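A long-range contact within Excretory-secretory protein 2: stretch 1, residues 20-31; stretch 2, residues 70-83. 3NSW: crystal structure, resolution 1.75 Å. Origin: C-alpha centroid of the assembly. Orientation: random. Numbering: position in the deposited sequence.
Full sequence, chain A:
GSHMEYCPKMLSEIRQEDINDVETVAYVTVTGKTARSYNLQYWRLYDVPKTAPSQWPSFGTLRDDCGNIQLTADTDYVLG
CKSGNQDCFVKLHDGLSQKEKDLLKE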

# COMPACT_ATOMS: atom_id res chain seq x y z
N ASN A 20 -5.07 -8.78 7.57
CA ASN A 20 -6.40 -8.78 8.20
C ASN A 20 -6.82 -7.43 8.74
O ASN A 20 -8.01 -7.17 8.88
CB ASN A 20 -6.46 -9.82 9.32
CG ASN A 20 -6.47 -11.22 8.81
OD1 ASN A 20 -6.65 -11.47 7.61
ND2 ASN A 20 -6.32 -12.18 9.72
N ASP A 21 -5.86 -6.57 9.05
CA ASP A 21 -6.17 -5.29 9.65
C ASP A 21 -6.34 -4.12 8.68
O ASP A 21 -6.60 -3.00 9.11
CB ASP A 21 -5.16 -4.92 10.72
CG ASP A 21 -5.76 -4.00 11.74
OD1 ASP A 21 -6.89 -4.28 12.16
OD2 ASP A 21 -5.13 -2.98 12.07
N VAL A 22 -6.19 -4.38 7.39
CA VAL A 22 -6.45 -3.34 6.39
C VAL A 22 -7.71 -3.65 5.59
O VAL A 22 -8.24 -4.76 5.68
CB VAL A 22 -5.20 -3.08 5.48
CG1 VAL A 22 -4.05 -2.54 6.32
CG2 VAL A 22 -4.77 -4.35 4.72
N GLU A 23 -8.21 -2.67 4.85
CA GLU A 23 -9.39 -2.90 4.02
C GLU A 23 -9.01 -3.40 2.62
O GLU A 23 -9.70 -4.27 2.07
CB GLU A 23 -10.24 -1.63 3.92
CG GLU A 23 -11.62 -1.87 3.32
CD GLU A 23 -12.39 -2.98 4.02
OE1 GLU A 23 -12.40 -3.04 5.27
OE2 GLU A 23 -12.99 -3.81 3.30
N THR A 24 -7.94 -2.86 2.06
CA THR A 24 -7.46 -3.34 0.75
C THR A 24 -5.95 -3.48 0.74
O THR A 24 -5.23 -2.75 1.44
CB THR A 24 -7.88 -2.42 -0.42
OG1 THR A 24 -7.30 -1.12 -0.26
CG2 THR A 24 -9.41 -2.31 -0.56
N VAL A 25 -5.47 -4.41 -0.06
CA VAL A 25 -4.04 -4.56 -0.31
C VAL A 25 -3.88 -4.47 -1.83
O VAL A 25 -4.54 -5.19 -2.57
CB VAL A 25 -3.51 -5.91 0.17
CG1 VAL A 25 -2.00 -5.94 0.01
CG2 VAL A 25 -3.89 -6.15 1.65
N ALA A 26 -2.98 -3.59 -2.25
CA ALA A 26 -2.83 -3.25 -3.67
C ALA A 26 -1.40 -3.36 -4.17
O ALA A 26 -0.45 -3.24 -3.40
CB ALA A 26 -3.33 -1.83 -3.88
N TYR A 27 -1.26 -3.53 -5.49
CA TYR A 27 0.02 -3.55 -6.19
C TYR A 27 0.02 -2.22 -6.91
O TYR A 27 -0.87 -1.97 -7.74
CB TYR A 27 -0.02 -4.72 -7.19
CG TYR A 27 1.16 -4.86 -8.14
CD1 TYR A 27 2.39 -4.24 -7.89
CD2 TYR A 27 1.05 -5.71 -9.26
CE1 TYR A 27 3.47 -4.41 -8.79
CE2 TYR A 27 2.12 -5.88 -10.14
CZ TYR A 27 3.31 -5.24 -9.90
OH TYR A 27 4.37 -5.43 -10.76
N VAL A 28 0.96 -1.34 -6.55
CA VAL A 28 0.99 0.03 -7.06
C VAL A 28 2.37 0.43 -7.56
O VAL A 28 3.37 -0.19 -7.20
CB VAL A 28 0.56 1.06 -5.96
CG1 VAL A 28 -0.86 0.76 -5.44
CG2 VAL A 28 1.55 1.08 -4.80
N THR A 29 2.43 1.45 -8.42
CA THR A 29 3.68 2.13 -8.71
C THR A 29 3.54 3.56 -8.22
O THR A 29 2.51 4.21 -8.44
CB THR A 29 3.99 2.17 -10.21
OG1 THR A 29 3.98 0.84 -10.74
CG2 THR A 29 5.39 2.79 -10.45
N VAL A 30 4.57 4.05 -7.53
CA VAL A 30 4.65 5.47 -7.18
C VAL A 30 5.08 6.21 -8.45
O VAL A 30 6.14 5.93 -9.01
CB VAL A 30 5.64 5.73 -6.02
CG1 VAL A 30 5.85 7.24 -5.78
CG2 VAL A 30 5.17 5.06 -4.76
N THR A 31 4.25 7.15 -8.90
CA THR A 31 4.48 7.81 -10.21
C THR A 31 4.96 9.24 -10.06
O THR A 31 5.20 9.93 -11.06
CB THR A 31 3.22 7.82 -11.07
OG1 THR A 31 2.20 8.58 -10.41
CG2 THR A 31 2.74 6.40 -11.33
N GLN A 70 10.29 6.73 2.69
CA GLN A 70 10.90 7.56 1.66
C GLN A 70 10.77 6.80 0.36
O GLN A 70 11.73 6.20 -0.11
CB GLN A 70 12.38 7.83 1.98
CG GLN A 70 12.98 9.02 1.23
CD GLN A 70 12.57 10.36 1.81
OE1 GLN A 70 13.02 10.74 2.89
NE2 GLN A 70 11.72 11.08 1.09
N LEU A 71 9.57 6.79 -0.20
CA LEU A 71 9.32 5.98 -1.40
C LEU A 71 10.04 6.60 -2.59
O LEU A 71 10.25 7.82 -2.64
CB LEU A 71 7.82 5.85 -1.67
CG LEU A 71 6.97 5.38 -0.50
CD1 LEU A 71 5.52 5.16 -0.93
CD2 LEU A 71 7.55 4.12 0.12
N THR A 72 10.45 5.75 -3.53
CA THR A 72 11.20 6.23 -4.68
C THR A 72 10.35 6.29 -5.94
O THR A 72 9.37 5.56 -6.09
CB THR A 72 12.47 5.40 -4.94
OG1 THR A 72 12.16 4.01 -4.90
CG2 THR A 72 13.54 5.71 -3.87
N ALA A 73 10.74 7.20 -6.84
CA ALA A 73 10.04 7.39 -8.11
C ALA A 73 10.00 6.10 -8.92
O ALA A 73 10.98 5.34 -8.95
CB ALA A 73 10.72 8.50 -8.91
N ASP A 74 8.85 5.85 -9.55
CA ASP A 74 8.68 4.78 -10.54
C ASP A 74 9.00 3.42 -9.92
O ASP A 74 9.52 2.53 -10.59
CB ASP A 74 9.56 4.98 -11.78
CG ASP A 74 9.32 6.32 -12.49
OD1 ASP A 74 8.17 6.77 -12.61
OD2 ASP A 74 10.32 6.90 -12.93
N THR A 75 8.70 3.29 -8.63
CA THR A 75 9.02 2.07 -7.90
C THR A 75 7.74 1.34 -7.49
O THR A 75 6.75 1.98 -7.13
CB THR A 75 9.89 2.38 -6.67
OG1 THR A 75 11.09 3.04 -7.11
CG2 THR A 75 10.29 1.11 -5.93
N ASP A 76 7.77 0.02 -7.55
CA ASP A 76 6.57 -0.76 -7.31
C ASP A 76 6.50 -1.18 -5.84
O ASP A 76 7.49 -1.61 -5.28
CB ASP A 76 6.55 -2.01 -8.18
CG ASP A 76 6.36 -1.71 -9.66
OD1 ASP A 76 6.13 -0.55 -10.03
OD2 ASP A 76 6.42 -2.67 -10.45
N TYR A 77 5.30 -1.08 -5.27
CA TYR A 77 5.07 -1.46 -3.87
C TYR A 77 3.81 -2.29 -3.69
O TYR A 77 2.86 -2.19 -4.47
CB TYR A 77 4.93 -0.20 -3.01
CG TYR A 77 6.19 0.61 -2.96
CD1 TYR A 77 7.22 0.29 -2.08
CD2 TYR A 77 6.39 1.70 -3.84
CE1 TYR A 77 8.40 1.03 -2.04
CE2 TYR A 77 7.57 2.44 -3.81
CZ TYR A 77 8.56 2.10 -2.90
OH TYR A 77 9.72 2.82 -2.86
N VAL A 78 3.78 -3.09 -2.63
CA VAL A 78 2.51 -3.60 -2.15
C VAL A 78 2.08 -2.61 -1.07
O VAL A 78 2.88 -2.24 -0.21
CB VAL A 78 2.66 -5.01 -1.54
CG1 VAL A 78 1.33 -5.47 -0.94
CG2 VAL A 78 3.12 -6.00 -2.61
N LEU A 79 0.82 -2.17 -1.15
CA LEU A 79 0.32 -1.12 -0.27
C LEU A 79 -0.94 -1.63 0.39
O LEU A 79 -1.92 -1.91 -0.31
CB LEU A 79 -0.01 0.13 -1.10
CG LEU A 79 -0.67 1.29 -0.35
CD1 LEU A 79 0.30 1.90 0.69
CD2 LEU A 79 -1.18 2.36 -1.32
N GLY A 80 -0.92 -1.76 1.72
CA GLY A 80 -2.10 -2.25 2.46
C GLY A 80 -2.68 -1.07 3.20
O GLY A 80 -1.97 -0.43 3.95
N CYS A 81 -3.96 -0.77 3.00
CA CYS A 81 -4.52 0.44 3.63
C CYS A 81 -5.91 0.24 4.22
O CYS A 81 -6.70 -0.51 3.69
CB CYS A 81 -4.58 1.62 2.64
SG CYS A 81 -2.98 2.38 2.17
N LYS A 82 -6.20 0.93 5.33
CA LYS A 82 -7.60 1.08 5.75
C LYS A 82 -8.25 2.11 4.83
O LYS A 82 -7.56 2.85 4.13
CB LYS A 82 -7.70 1.51 7.23
CG LYS A 82 -7.11 0.50 8.17
CD LYS A 82 -7.25 0.96 9.62
CE LYS A 82 -6.86 -0.14 10.58
NZ LYS A 82 -5.42 -0.47 10.52
N SER A 83 -9.58 2.17 4.83
CA SER A 83 -10.31 3.10 3.97
C SER A 83 -9.79 4.54 4.06
O SER A 83 -9.43 5.00 5.14
CB SER A 83 -11.81 3.04 4.28
OG SER A 83 -12.31 1.74 4.02
O HOH W 1 -4.44 -0.54 -0.62
O HOH W 2 -8.63 0.65 1.33

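The carbonyl of Cys-81 accepts two successive backbone amides at one end of this strand pair. Glu-23 N lies 2.9 Å from Cys-81 O, and Thr-24 N lies 3.1 Å from the same Cys-81 O. The Thr-24 bond is nearly straight, at 171°, while the Glu-23 bond is bent to 141°. Water 2 also donates to this oxygen, with a water O to Cys-81 O distance of 3.3 Å.

From here the strands 24-31 and 75-82 run antiparallel, with an angle of 154° between their directions. Paired bonds repeat at every second residue. Cys-81 N donates to Thr-24 O at 2.8 Å, which closes the first pair. Ala-26 N to Leu-79 O and Leu-79 N to Ala-26 O are both 2.8 Å. Val-28 N to Tyr-77 O and Tyr-77 N to Val-28 O are both 2.9 Å. Between these pairs, alpha carbons approach carbonyl oxygens. Val-78 CA lies 3.2 Å from Ala-26 O, a CA-H...O contact typical of antiparallel sheet.

The strands come closest at Val-25 and Gly-80, whose CA atoms are 4.1 Å apart. Gly-80 has no side chain, and Val-22 fills the nearby space: Val-22 CG1 sits 3.7 Å from Gly-80 C. A beta carbon on Gly-80 would fall tight against Val-22 CG2, at 3.4 Å.

Side chains alternate between the two faces of the sheet. Val-25, Tyr-27, Thr-29, Val-78 and Asp-76 share one face. Here Val-25 CG1 meets Val-78 CG1 at 3.5 Å, a plain apolar contact. Further along the face becomes polar. Thr-29 OG1 donates to Asp-76 OD1 at 2.7 Å, a short bond from a hydroxyl to a carboxylate. The edge of the Tyr-27 ring also faces Asp-76 OD2.

The other face carries Thr-24, Ala-26, Val-28, Val-30, Tyr-77, Leu-79 and Cys-81. Val-28 CG2 packs 4.0 Å from Tyr-77 CB and 4.1 Å from Leu-79 CB, so one methyl touches two neighbours on the opposing strand. Val-30 CG2 lies 3.7 Å from Tyr-77 CE2 and 3.8 Å from Leu-71 CD1. These contacts bring the segment before the strand into the same apolar cluster. At the other end, Thr-24 OG1 binds two waters. Water 1 links it to Leu-79 O, and water 2 links it to Cys-81 O.

A type II turn from Thr-72 to Thr-75 leads into the second strand. Val-30, on the neighbouring strand, bonds to it: Val-30 N donates to Thr-75 O at 3.0 Å, and Asp-74 N donates to Val-30 O at 2.8 Å through a bent geometry of 130°. The Tyr-77 hydroxyl helps from within the stretch: Thr-72 N donates to Tyr-77 OH at 3.1 Å.

A salt bridge lies just past the last bridge pair, Thr-24 with Cys-81, at the far end from this turn; Lys-82 ends its strand, and Asp-21 lies before the other. Lys-82 NZ is 3.0 Å from Asp-21 OD2, so opposite charges meet directly. The same Lys-82 NZ makes a weak hydrogen bond to Asp-21 O at 3.1 Å.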